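Local coordinates for protein mannosephosphate isomerase, putative (Archaeoglobus fulgidus, PDB 1ZX5) that probably interconverts mannose 6-phosphate and fructose 6-phosphate as a zinc-dependent isomerase of the type 1 family, at residues Ile8-Asn14 against Arg48-Val54. Residues are numbered along the deposited sequence; the frame is centred on the assembly and turned at random.
Sequences IFQAQEN and RPSTVLV
N14 points the ND2 end of its side-chain amide at R48 and S50, and its OD1 overlaps R48 CG. CG lies anti to the backbone N (chi1 -167°), which carries ND2 to two acceptors, both close to the amide plane. ND2 donates to R48 O at 2.9 Å and to S50 OG at 3.1 Å. The R48 bond reaches its carbonyl from above the plane. S50 OG is also hydrogen-bonded to S43 N, and R48 O to S43 OG, so N14 joins a polar cluster around S43. Further along, strands 9-10 and 51-54 pair antiparallel at one edge of a three-stranded sheet. L53 N donates to F9 O at 2.8 Å, and A11 N to T51 O. A water then spans the wider gap, linking Q12 O to T51 N. Apolar contacts flank this ladder: I8 CG2 meets V52 CB at 3.8 Å, and A11 CB meets L53 CG at 3.7 Å. T51 OG1 is buried by the contact and has no polar partner. ND2 spends both its N-H groups on R48 O and S50 OG, which fixes the rotation of the N14 amide and holds the two segments together where the backbone ladder has stopped.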
ATOM      1  N   ILE A   8       3.431  12.425  13.269  1.00 27.07           N
ATOM      2  CA  ILE A   8       2.184  11.941  13.830  1.00 26.88           C
ATOM      3  C   ILE A   8       2.212  10.416  13.807  1.00 27.18           C
ATOM      4  O   ILE A   8       2.552   9.808  12.794  1.00 27.07           O
ATOM      5  CB  ILE A   8       0.960  12.523  13.077  1.00 26.82           C
ATOM      6  CG1 ILE A   8       0.919  14.053  13.257  1.00 26.70           C
ATOM      7  CG2 ILE A   8      -0.362  11.847  13.532  1.00 25.33           C
ATOM      8  CD1 ILE A   8      -0.052  14.788  12.320  1.00 26.92           C
ATOM      9  N   PHE A   9       1.877   9.816  14.943  1.00 27.47           N
ATOM     10  CA  PHE A   9       1.948   8.372  15.114  1.00 28.37           C
ATOM     11  C   PHE A   9       0.547   7.789  15.255  1.00 28.74           C
ATOM     12  O   PHE A   9      -0.379   8.506  15.626  1.00 28.90           O
ATOM     13  CB  PHE A   9       2.838   8.049  16.321  1.00 27.62           C
ATOM     14  CG  PHE A   9       4.266   8.462  16.115  1.00 27.99           C
ATOM     15  CD1 PHE A   9       5.147   7.636  15.423  1.00 26.80           C
ATOM     16  CD2 PHE A   9       4.720   9.709  16.557  1.00 27.61           C
ATOM     17  CE1 PHE A   9       6.460   8.024  15.199  1.00 27.05           C
ATOM     18  CE2 PHE A   9       6.035  10.107  16.329  1.00 27.74           C
ATOM     19  CZ  PHE A   9       6.906   9.265  15.648  1.00 26.52           C
ATOM     20  N   GLN A  10       0.380   6.507  14.937  1.00 29.86           N
ATOM     21  CA  GLN A  10      -0.885   5.825  15.251  1.00 30.96           C
ATOM     22  C   GLN A  10      -0.960   5.589  16.740  1.00 31.42           C
ATOM     23  O   GLN A  10       0.025   5.175  17.342  1.00 31.80           O
ATOM     24  CB  GLN A  10      -1.025   4.480  14.528  1.00 30.71           C
ATOM     25  CG  GLN A  10      -1.285   4.626  13.058  1.00 31.33           C
ATOM     26  CD  GLN A  10      -1.882   3.390  12.417  1.00 30.17           C
ATOM     27  OE1 GLN A  10      -1.646   2.252  12.830  1.00 32.83           O
ATOM     28  NE2 GLN A  10      -2.636   3.612  11.381  1.00 27.85           N
ATOM     29  N   ALA A  11      -2.129   5.849  17.316  1.00 32.16           N
ATOM     30  CA  ALA A  11      -2.406   5.593  18.732  1.00 32.67           C
ATOM     31  C   ALA A  11      -2.555   4.095  19.049  1.00 33.10           C
ATOM     32  O   ALA A  11      -2.181   3.642  20.135  1.00 33.51           O
ATOM     33  CB  ALA A  11      -3.660   6.337  19.144  1.00 32.58           C
ATOM     34  N   GLN A  12      -3.123   3.349  18.100  0.50 32.88           N
ATOM     35  CA  GLN A  12      -3.360   1.909  18.233  0.50 32.43           C
ATOM     36  C   GLN A  12      -3.147   1.235  16.883  0.50 32.29           C
ATOM     37  O   GLN A  12      -3.294   1.871  15.837  0.50 32.17           O
ATOM     38  CB  GLN A  12      -4.778   1.609  18.784  0.50 32.32           C
ATOM     39  CG  GLN A  12      -5.939   2.332  18.088  0.50 31.80           C
ATOM     40  CD  GLN A  12      -7.331   1.844  18.522  0.50 32.47           C
ATOM     41  OE1 GLN A  12      -7.631   1.730  19.712  0.50 32.35           O
ATOM     42  NE2 GLN A  12      -8.188   1.568  17.543  0.50 31.14           N
ATOM     43  N   GLU A  13      -2.794  -0.049  16.915  1.00 32.23           N
ATOM     44  CA  GLU A  13      -2.612  -0.850  15.700  1.00 32.00           C
ATOM     45  C   GLU A  13      -3.973  -1.050  14.990  1.00 30.14           C
ATOM     46  O   GLU A  13      -5.011  -1.113  15.631  1.00 30.15           O
ATOM     47  CB  GLU A  13      -1.952  -2.196  16.067  1.00 32.71           C
ATOM     48  CG  GLU A  13      -2.767  -3.032  17.102  1.00 35.62           C
ATOM     49  CD  GLU A  13      -1.895  -3.832  18.106  1.00 40.52           C
ATOM     50  OE1 GLU A  13      -0.639  -3.719  18.064  1.00 43.76           O
ATOM     51  OE2 GLU A  13      -2.468  -4.565  18.947  1.00 38.78           O
ATOM     52  N   ASN A  14      -3.938  -1.107  13.669  1.00 28.44           N
ATOM     53  CA  ASN A  14      -5.117  -1.276  12.842  1.00 27.01           C
ATOM     54  C   ASN A  14      -4.915  -2.535  11.987  1.00 26.10           C
ATOM     55  O   ASN A  14      -4.531  -2.459  10.819  1.00 25.92           O
ATOM     56  CB  ASN A  14      -5.341  -0.012  11.995  1.00 26.52           C
ATOM     57  CG  ASN A  14      -6.718   0.032  11.332  1.00 27.41           C
ATOM     58  OD1 ASN A  14      -7.537  -0.872  11.510  1.00 29.56           O
ATOM     59  ND2 ASN A  14      -6.968   1.081  10.545  1.00 24.38           N
ATOM     60  N   ARG A  48     -12.505   1.188   8.107  1.00 36.43           N
ATOM     61  CA  ARG A  48     -11.420   0.782   8.987  1.00 35.71           C
ATOM     62  C   ARG A  48     -10.435   1.946   9.240  1.00 34.48           C
ATOM     63  O   ARG A  48      -9.253   1.857   8.904  1.00 34.17           O
ATOM     64  CB  ARG A  48     -10.758  -0.451   8.340  1.00 36.18           C
ATOM     65  CG  ARG A  48      -9.703  -1.162   9.124  1.00 38.38           C
ATOM     66  CD  ARG A  48      -9.829  -2.676   9.001  1.00 41.68           C
ATOM     67  NE  ARG A  48     -10.279  -3.191   7.703  1.00 41.98           N
ATOM     68  CZ  ARG A  48     -10.999  -4.308   7.571  1.00 43.16           C
ATOM     69  NH1 ARG A  48     -11.367  -4.725   6.362  1.00 44.26           N
ATOM     70  NH2 ARG A  48     -11.368  -5.005   8.648  1.00 39.12           N
ATOM     71  N   PRO A  49     -10.927   3.058   9.832  1.00 33.43           N
ATOM     72  CA  PRO A  49     -10.042   4.206  10.021  1.00 32.13           C
ATOM     73  C   PRO A  49      -9.018   3.994  11.142  1.00 31.18           C
ATOM     74  O   PRO A  49      -9.328   3.377  12.164  1.00 30.80           O
ATOM     75  CB  PRO A  49     -11.005   5.342  10.368  1.00 31.94           C
ATOM     76  CG  PRO A  49     -12.196   4.673  10.961  1.00 32.62           C
ATOM     77  CD  PRO A  49     -12.287   3.307  10.362  1.00 33.34           C
ATOM     78  N   SER A  50      -7.802   4.489  10.931  1.00 30.13           N
ATOM     79  CA  SER A  50      -6.771   4.458  11.955  1.00 29.85           C
ATOM     80  C   SER A  50      -7.034   5.583  12.933  1.00 30.40           C
ATOM     81  O   SER A  50      -7.663   6.588  12.585  1.00 30.33           O
ATOM     82  CB  SER A  50      -5.385   4.631  11.334  1.00 29.27           C
ATOM     83  OG  SER A  50      -5.007   3.472  10.607  1.00 28.74           O
ATOM     84  N   THR A  51      -6.564   5.415  14.160  1.00 31.06           N
ATOM     85  CA  THR A  51      -6.618   6.503  15.114  1.00 32.62           C
ATOM     86  C   THR A  51      -5.187   6.949  15.418  1.00 32.75           C
ATOM     87  O   THR A  51      -4.268   6.132  15.529  1.00 32.17           O
ATOM     88  CB  THR A  51      -7.431   6.161  16.418  1.00 33.00           C
ATOM     89  OG1 THR A  51      -6.698   5.234  17.206  1.00 36.53           O
ATOM     90  CG2 THR A  51      -8.806   5.543  16.109  1.00 32.42           C
ATOM     91  N   VAL A  52      -5.011   8.260  15.533  1.00 33.86           N
ATOM     92  CA  VAL A  52      -3.685   8.852  15.638  1.00 34.99           C
ATOM     93  C   VAL A  52      -3.482   9.645  16.934  1.00 36.74           C
ATOM     94  O   VAL A  52      -4.449  10.045  17.591  1.00 36.29           O
ATOM     95  CB  VAL A  52      -3.351   9.735  14.391  1.00 34.60           C
ATOM     96  CG1 VAL A  52      -3.365   8.897  13.121  1.00 33.23           C
ATOM     97  CG2 VAL A  52      -4.302  10.926  14.276  1.00 32.82           C
ATOM     98  N   LEU A  53      -2.212   9.851  17.286  1.00 39.05           N
ATOM     99  CA  LEU A  53      -1.831  10.721  18.401  1.00 41.57           C
ATOM    100  C   LEU A  53      -1.234  12.030  17.892  1.00 42.37           C
ATOM    101  O   LEU A  53      -0.150  12.041  17.284  1.00 42.19           O
ATOM    102  CB  LEU A  53      -0.797  10.034  19.301  1.00 42.14           C
ATOM    103  CG  LEU A  53      -1.220   8.909  20.243  1.00 44.03           C
ATOM    104  CD1 LEU A  53      -0.009   8.011  20.545  1.00 46.38           C
ATOM    105  CD2 LEU A  53      -1.851   9.465  21.519  1.00 45.18           C
ATOM    106  N   VAL A  54      -1.941  13.124  18.152  1.00 43.68           N
ATOM    107  CA  VAL A  54      -1.438  14.454  17.833  1.00 45.20           C
ATOM    108  C   VAL A  54      -1.047  15.199  19.122  1.00 46.48           C
ATOM    109  O   VAL A  54      -1.919  15.612  19.899  1.00 46.65           O
ATOM    110  CB  VAL A  54      -2.449  15.268  16.982  1.00 45.04           C
ATOM    111  CG1 VAL A  54      -1.949  16.702  16.781  1.00 45.12           C
ATOM    112  CG2 VAL A  54      -2.676  14.589  15.636  1.00 44.00           C
TER
HETATM  113  O   HOH W   1      -5.422   2.815  14.455  1.00 22.06           O